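Local coordinates for uncharacterized protein (Leptotrichia buccalis, PDB 3T8K), which is of unknown function but folds as a stack of ankyrin-like helical hairpins and assembles as a pair of subunits, at residues Ser11-Gly17 against Asp44-Asn49; Tyr114-Lys120 against Leu147-Trp153. One frame throughout, in Å; residues are numbered along the deposited sequence.

Contact 1: Ser11-Gly17 against Asp44-Asn49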
loop_
_atom_site.group_PDB
_atom_site.type_symbol
_atom_site.label_atom_id
_atom_site.label_comp_id
_atom_site.label_asym_id
_atom_site.label_seq_id
_atom_site.Cartn_x
_atom_site.Cartn_y
_atom_site.Cartn_z
ATOM N N SER A 11 10.573 -15.121 -0.387
ATOM C CA SER A 11 9.571 -14.089 -0.683
ATOM C C SER A 11 8.849 -13.568 0.566
ATOM O O SER A 11 8.694 -12.348 0.744
ATOM C CB SER A 11 8.548 -14.621 -1.694
ATOM O OG SER A 11 7.489 -13.684 -1.885
ATOM N N ALA A 12 8.391 -14.479 1.424
ATOM C CA ALA A 12 7.709 -14.077 2.657
ATOM C C ALA A 12 8.641 -13.319 3.611
ATOM O O ALA A 12 8.262 -12.288 4.174
ATOM C CB ALA A 12 7.104 -15.292 3.350
ATOM N N ALA A 13 9.855 -13.842 3.796
ATOM C CA ALA A 13 10.845 -13.203 4.654
ATOM C C ALA A 13 11.172 -11.813 4.128
ATOM O O ALA A 13 11.328 -10.864 4.907
ATOM C CB ALA A 13 12.115 -14.061 4.735
ATOM N N ALA A 14 11.266 -11.697 2.803
ATOM C CA ALA A 14 11.662 -10.444 2.159
ATOM C C ALA A 14 10.627 -9.356 2.379
ATOM O O ALA A 14 10.970 -8.175 2.502
ATOM C CB ALA A 14 11.858 -10.653 0.679
HETATM N N MSE A 15 9.361 -9.751 2.409
HETATM C CA MSE A 15 8.282 -8.777 2.526
HETATM C C MSE A 15 7.914 -8.433 3.966
HETATM O O MSE A 15 7.433 -7.332 4.245
HETATM C CB MSE A 15 7.046 -9.283 1.781
HETATM C CG MSE A 15 5.934 -8.259 1.722
HETATM SE SE MSE A 15 4.828 -8.628 0.182
HETATM C CE MSE A 15 4.426 -10.470 0.535
ATOM N N LEU A 16 8.128 -9.375 4.878
ATOM C CA LEU A 16 7.627 -9.243 6.245
ATOM C C LEU A 16 8.704 -9.125 7.332
ATOM O O LEU A 16 8.480 -8.510 8.375
ATOM C CB LEU A 16 6.708 -10.426 6.569
ATOM C CG LEU A 16 5.534 -10.598 5.603
ATOM C CD1 LEU A 16 4.861 -11.966 5.781
ATOM C CD2 LEU A 16 4.527 -9.463 5.793
ATOM N N GLY A 17 9.863 -9.726 7.100
ATOM C CA GLY A 17 10.861 -9.815 8.148
ATOM C C GLY A 17 11.916 -8.728 8.172
ATOM O O GLY A 17 11.860 -7.748 7.443
ATOM N N ASP A 44 8.547 -7.946 -4.047
ATOM C CA ASP A 44 8.145 -8.284 -2.676
ATOM C C ASP A 44 8.912 -7.473 -1.630
ATOM O O ASP A 44 8.332 -6.963 -0.663
ATOM C CB ASP A 44 8.372 -9.774 -2.402
ATOM C CG ASP A 44 7.550 -10.675 -3.312
ATOM O OD1 ASP A 44 6.501 -10.228 -3.817
ATOM O OD2 ASP A 44 7.955 -11.838 -3.516
ATOM N N VAL A 45 10.225 -7.367 -1.810
ATOM C CA VAL A 45 11.046 -6.582 -0.897
ATOM C C VAL A 45 10.526 -5.151 -0.739
ATOM O O VAL A 45 10.445 -4.618 0.369
ATOM C CB VAL A 45 12.486 -6.499 -1.390
ATOM C CG1 VAL A 45 13.321 -5.642 -0.457
ATOM C CG2 VAL A 45 13.085 -7.909 -1.490
ATOM N N LEU A 46 10.193 -4.522 -1.857
ATOM C CA LEU A 46 9.809 -3.120 -1.827
ATOM C C LEU A 46 8.516 -2.906 -1.052
ATOM O O LEU A 46 8.189 -1.777 -0.662
ATOM C CB LEU A 46 9.697 -2.573 -3.248
ATOM C CG LEU A 46 11.067 -2.493 -3.918
ATOM C CD1 LEU A 46 10.928 -2.302 -5.422
ATOM C CD2 LEU A 46 11.914 -1.395 -3.285
ATOM N N ARG A 47 7.795 -3.993 -0.811
ATOM C CA ARG A 47 6.534 -3.921 -0.085
ATOM C C ARG A 47 6.710 -4.097 1.416
ATOM O O ARG A 47 5.753 -3.978 2.186
ATOM C CB ARG A 47 5.528 -4.920 -0.660
ATOM C CG ARG A 47 5.076 -4.528 -2.059
ATOM C CD ARG A 47 4.080 -5.501 -2.643
ATOM N NE ARG A 47 4.737 -6.718 -3.107
ATOM C CZ ARG A 47 4.125 -7.697 -3.769
ATOM N NH1 ARG A 47 2.831 -7.605 -4.050
ATOM N NH2 ARG A 47 4.810 -8.768 -4.152
ATOM N N ASN A 48 7.943 -4.359 1.836
ATOM C CA ASN A 48 8.258 -4.413 3.259
ATOM C C ASN A 48 8.018 -3.045 3.917
ATOM O O ASN A 48 8.634 -2.040 3.538
ATOM C CB ASN A 48 9.710 -4.859 3.452
ATOM C CG ASN A 48 9.979 -5.418 4.834
ATOM O OD1 ASN A 48 9.583 -4.834 5.846
ATOM N ND2 ASN A 48 10.672 -6.559 4.884
ATOM N N ASN A 49 7.127 -3.017 4.907
ATOM C CA ASN A 49 6.844 -1.795 5.671
ATOM C C ASN A 49 7.981 -1.309 6.580
ATOM O O ASN A 49 7.902 -0.220 7.165
ATOM C CB ASN A 49 5.588 -1.997 6.523
ATOM C CG ASN A 49 4.347 -2.231 5.685
ATOM O OD1 ASN A 49 4.122 -1.545 4.687
ATOM N ND2 ASN A 49 3.538 -3.210 6.080
HETATM O O HOH W 1 6.040 -5.597 5.735
HETATM O O HOH W 2 8.776 -5.749 8.214
#
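The selenium of Met15, a selenomethionine in this model, lies over one face of the Arg47 guanidinium, SE 3.8 Å from NE, while the CA of Asp44 sits at that group's edge. The long, soft Met15 chain reaches the arginine because CG stands anti to the backbone N (chi1 -173°) and the chain then bends at chi3. The second flat group, the Asn48 carboxamide, is gripped in its own plane: ND2 donates to Ala14 O at 2.9 Å and to Gly17 O at 3.1 Å. The first bond arrives above the carbonyl plane, the second within it, and both are nearly straight. Asparagine suits this place, since its two N-H bonds satisfy the Ala14 carbonyl in the last turn of helix 10-16 and the Gly17 carbonyl just beyond it, and OD1 accepts from Asn50 N and from a water that also binds Leu16 O. Beside the amide, Asn48 CA makes a C-H...O contact with Met15 O at 3.2 Å. Near the start of the segment, Ser11 OG donates to Asp44 OD2 from above the carboxylate plane, at a short 2.5 Å. Between these polar ends, small Ala14 lets CB meet Val45 CG2 at 3.7 Å. The contact joins helix 10-16 to helix 41-45 and the type I turn Val45-Asn48; Val45 continues onto helix 51-63, Ala14 onto helix 19-28, and Met15 packs on Leu16 of the second subunit.

Contact 2: Tyr114-Lys120 against Leu147-Trp153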
loop_
_atom_site.group_PDB
_atom_site.type_symbol
_atom_site.label_atom_id
_atom_site.label_comp_id
_atom_site.label_asym_id
_atom_site.label_seq_id
_atom_site.Cartn_x
_atom_site.Cartn_y
_atom_site.Cartn_z
ATOM N N TYR A 114 -4.392 1.879 -13.542
ATOM C CA TYR A 114 -4.979 3.196 -13.315
ATOM C C TYR A 114 -4.478 4.219 -14.337
ATOM O O TYR A 114 -4.875 5.380 -14.307
ATOM C CB TYR A 114 -4.662 3.675 -11.898
ATOM C CG TYR A 114 -5.468 3.001 -10.805
ATOM C CD1 TYR A 114 -6.689 2.394 -11.078
ATOM C CD2 TYR A 114 -5.003 2.972 -9.496
ATOM C CE1 TYR A 114 -7.438 1.792 -10.069
ATOM C CE2 TYR A 114 -5.739 2.368 -8.485
ATOM C CZ TYR A 114 -6.951 1.786 -8.774
ATOM O OH TYR A 114 -7.670 1.195 -7.761
ATOM N N LYS A 115 -3.608 3.770 -15.240
ATOM C CA LYS A 115 -2.982 4.627 -16.245
ATOM C C LYS A 115 -2.345 5.888 -15.659
ATOM O O LYS A 115 -2.581 7.001 -16.147
ATOM C CB LYS A 115 -3.968 4.989 -17.364
ATOM C CG LYS A 115 -3.457 4.616 -18.750
ATOM C CD LYS A 115 -3.998 5.534 -19.833
ATOM C CE LYS A 115 -5.493 5.361 -20.039
ATOM N NZ LYS A 115 -5.990 6.231 -21.147
ATOM N N ILE A 116 -1.519 5.704 -14.628
ATOM C CA ILE A 116 -0.874 6.815 -13.933
ATOM C C ILE A 116 0.643 6.734 -14.027
ATOM O O ILE A 116 1.205 5.646 -14.158
ATOM C CB ILE A 116 -1.249 6.836 -12.428
ATOM C CG1 ILE A 116 -0.845 5.533 -11.740
ATOM C CG2 ILE A 116 -2.747 7.106 -12.245
ATOM C CD1 ILE A 116 -1.110 5.547 -10.250
ATOM N N VAL A 117 1.317 7.878 -13.955
ATOM C CA VAL A 117 2.780 7.832 -13.865
ATOM C C VAL A 117 3.175 7.011 -12.640
ATOM O O VAL A 117 2.467 6.995 -11.626
ATOM C CB VAL A 117 3.433 9.218 -13.827
ATOM C CG1 VAL A 117 3.224 9.933 -15.166
ATOM C CG2 VAL A 117 2.876 10.051 -12.668
ATOM N N VAL A 118 4.293 6.302 -12.743
ATOM C CA VAL A 118 4.609 5.295 -11.731
ATOM C C VAL A 118 5.046 5.943 -10.421
ATOM O O VAL A 118 4.972 5.319 -9.357
ATOM C CB VAL A 118 5.675 4.301 -12.244
ATOM C CG1 VAL A 118 7.046 4.960 -12.276
ATOM C CG2 VAL A 118 5.681 3.038 -11.398
ATOM N N PHE A 119 5.471 7.204 -10.511
ATOM C CA PHE A 119 5.921 7.981 -9.353
ATOM C C PHE A 119 4.838 8.888 -8.776
ATOM O O PHE A 119 5.124 9.763 -7.964
ATOM C CB PHE A 119 7.151 8.834 -9.708
ATOM C CG PHE A 119 7.041 9.528 -11.028
ATOM C CD1 PHE A 119 6.476 10.791 -11.123
ATOM C CD2 PHE A 119 7.483 8.902 -12.185
ATOM C CE1 PHE A 119 6.365 11.420 -12.351
ATOM C CE2 PHE A 119 7.371 9.519 -13.409
ATOM C CZ PHE A 119 6.812 10.783 -13.493
ATOM N N LYS A 120 3.586 8.668 -9.160
ATOM C CA LYS A 120 2.536 9.602 -8.740
ATOM C C LYS A 120 2.484 9.801 -7.223
ATOM O O LYS A 120 2.213 10.905 -6.742
ATOM C CB LYS A 120 1.172 9.163 -9.253
ATOM C CG LYS A 120 0.036 10.013 -8.711
ATOM C CD LYS A 120 -1.232 9.829 -9.536
ATOM C CE LYS A 120 -2.368 10.663 -8.980
ATOM N NZ LYS A 120 -3.506 10.734 -9.934
ATOM N N LEU A 147 3.713 12.894 -18.960
ATOM C CA LEU A 147 3.130 13.864 -18.037
ATOM C C LEU A 147 1.773 14.434 -18.468
ATOM O O LEU A 147 1.090 15.057 -17.659
ATOM C CB LEU A 147 4.109 15.020 -17.782
ATOM C CG LEU A 147 5.535 14.709 -17.305
ATOM C CD1 LEU A 147 6.268 16.014 -17.001
ATOM C CD2 LEU A 147 5.538 13.802 -16.081
ATOM N N LEU A 148 1.388 14.217 -19.725
ATOM C CA LEU A 148 0.173 14.816 -20.282
ATOM C C LEU A 148 -0.785 13.761 -20.806
ATOM O O LEU A 148 -1.588 14.018 -21.702
ATOM C CB LEU A 148 0.525 15.789 -21.409
ATOM C CG LEU A 148 1.338 16.984 -20.928
ATOM C CD1 LEU A 148 1.786 17.842 -22.113
ATOM C CD2 LEU A 148 0.528 17.791 -19.930
ATOM N N ILE A 149 -0.684 12.568 -20.243
ATOM C CA ILE A 149 -1.553 11.472 -20.613
ATOM C C ILE A 149 -2.633 11.326 -19.551
ATOM O O ILE A 149 -2.331 11.240 -18.362
ATOM C CB ILE A 149 -0.754 10.156 -20.704
ATOM C CG1 ILE A 149 0.462 10.330 -21.618
ATOM C CG2 ILE A 149 -1.645 9.020 -21.184
ATOM C CD1 ILE A 149 0.153 10.183 -23.084
ATOM N N LYS A 150 -3.888 11.300 -19.988
ATOM C CA LYS A 150 -5.029 11.158 -19.092
ATOM C C LYS A 150 -5.038 9.803 -18.408
ATOM O O LYS A 150 -4.882 8.768 -19.062
ATOM C CB LYS A 150 -6.335 11.305 -19.876
ATOM C CG LYS A 150 -6.470 12.595 -20.671
ATOM C CD LYS A 150 -6.860 13.755 -19.783
ATOM C CE LYS A 150 -7.706 14.771 -20.545
ATOM N NZ LYS A 150 -6.953 15.423 -21.654
ATOM N N ASP A 151 -5.246 9.796 -17.093
ATOM C CA ASP A 151 -5.356 8.528 -16.375
ATOM C C ASP A 151 -6.733 7.924 -16.619
ATOM O O ASP A 151 -7.508 8.438 -17.440
ATOM C CB ASP A 151 -5.050 8.680 -14.870
ATOM C CG ASP A 151 -6.108 9.486 -14.111
ATOM O OD1 ASP A 151 -7.206 9.751 -14.654
ATOM O OD2 ASP A 151 -5.839 9.839 -12.941
ATOM N N LYS A 152 -7.024 6.835 -15.918
ATOM C CA LYS A 152 -8.277 6.112 -16.068
ATOM C C LYS A 152 -9.499 7.009 -15.840
ATOM O O LYS A 152 -10.616 6.648 -16.230
ATOM C CB LYS A 152 -8.297 4.921 -15.107
ATOM C CG LYS A 152 -9.524 4.027 -15.189
ATOM C CD LYS A 152 -9.471 2.969 -14.101
ATOM C CE LYS A 152 -10.756 2.153 -14.026
ATOM N NZ LYS A 152 -10.750 1.226 -12.857
ATOM N N TRP A 153 -9.298 8.175 -15.225
ATOM C CA TRP A 153 -10.426 9.067 -14.931
ATOM C C TRP A 153 -10.333 10.449 -15.565
ATOM O O TRP A 153 -11.115 11.338 -15.227
ATOM C CB TRP A 153 -10.660 9.187 -13.420
ATOM C CG TRP A 153 -10.874 7.870 -12.766
ATOM C CD1 TRP A 153 -12.052 7.196 -12.640
ATOM C CD2 TRP A 153 -9.872 7.047 -12.164
ATOM N NE1 TRP A 153 -11.844 6.002 -11.991
ATOM C CE2 TRP A 153 -10.515 5.886 -11.690
ATOM C CE3 TRP A 153 -8.493 7.176 -11.978
ATOM C CZ2 TRP A 153 -9.826 4.871 -11.039
ATOM C CZ3 TRP A 153 -7.813 6.165 -11.336
ATOM C CH2 TRP A 153 -8.478 5.029 -10.873
HETATM O O HOH W 3 -1.652 9.590 -16.374
HETATM O O HOH W 4 -5.234 8.615 -10.440
HETATM O O HOH W 5 -3.058 11.298 -12.792
#
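Two loops of the ankyrin-like stack, one before helix 129-140 and one after it, lie side by side here, with an Asx turn at Asp151 and a G1 beta bulge where Lys115 and Ile116 face Tyr111. Lys152 N donates to Tyr114 O at 3.1 Å, and Asp151 CA makes a C-H...O contact with Lys115 O at 3.2 Å. In the Asx turn, Asp151 OD1 accepts from Trp153 N at 2.7 Å and also from Leu155 N; CG sits between the backbone N and the carbonyl carbon (chi1 68°), which brings OD1 back to its own chain. OD2 faces Lys120 NZ in a long salt bridge of 3.9 Å, bridged by two waters; the extended lysine is long enough to reach it. Trp153 meets the Tyr114 ring obliquely, CH2 over one face, centroids 5.0 Å apart and planes at 51°, and Lys152 CD is at that ring's edge. An alanine in place of Tyr114 would probably leave the Trp153 ring without this partner and Gly87 O of the second subunit without the hydroxyl it binds. Leu147 CD2 sits at the edge of the Phe119 ring, near its plane, 4.2 Å from CZ. Beyond the loops, Leu147 packs on helix 167-180, Phe119 on helix 79-85 and Val117 on helix 157-162.

Overall arrangement
Contacts 1 and 2 follow one another along the chain and lie on opposite sides of its centre, their own centres 26 Å apart and their nearest atoms about 10 Å apart, without touching. Each joins parts of the chain 27 residues apart at the closest ends, but contact 1 sets a helix end against a turn, whereas contact 2 pairs two loops. Helix 79-85 receives side chains from both: Leu46 and Arg47 from contact 1, Val118 and Phe119 from contact 2. Both also meet the second subunit, by packing in contact 1 and by hydrogen bonds as well in contact 2. With the function unknown, neither can be tied to an active site.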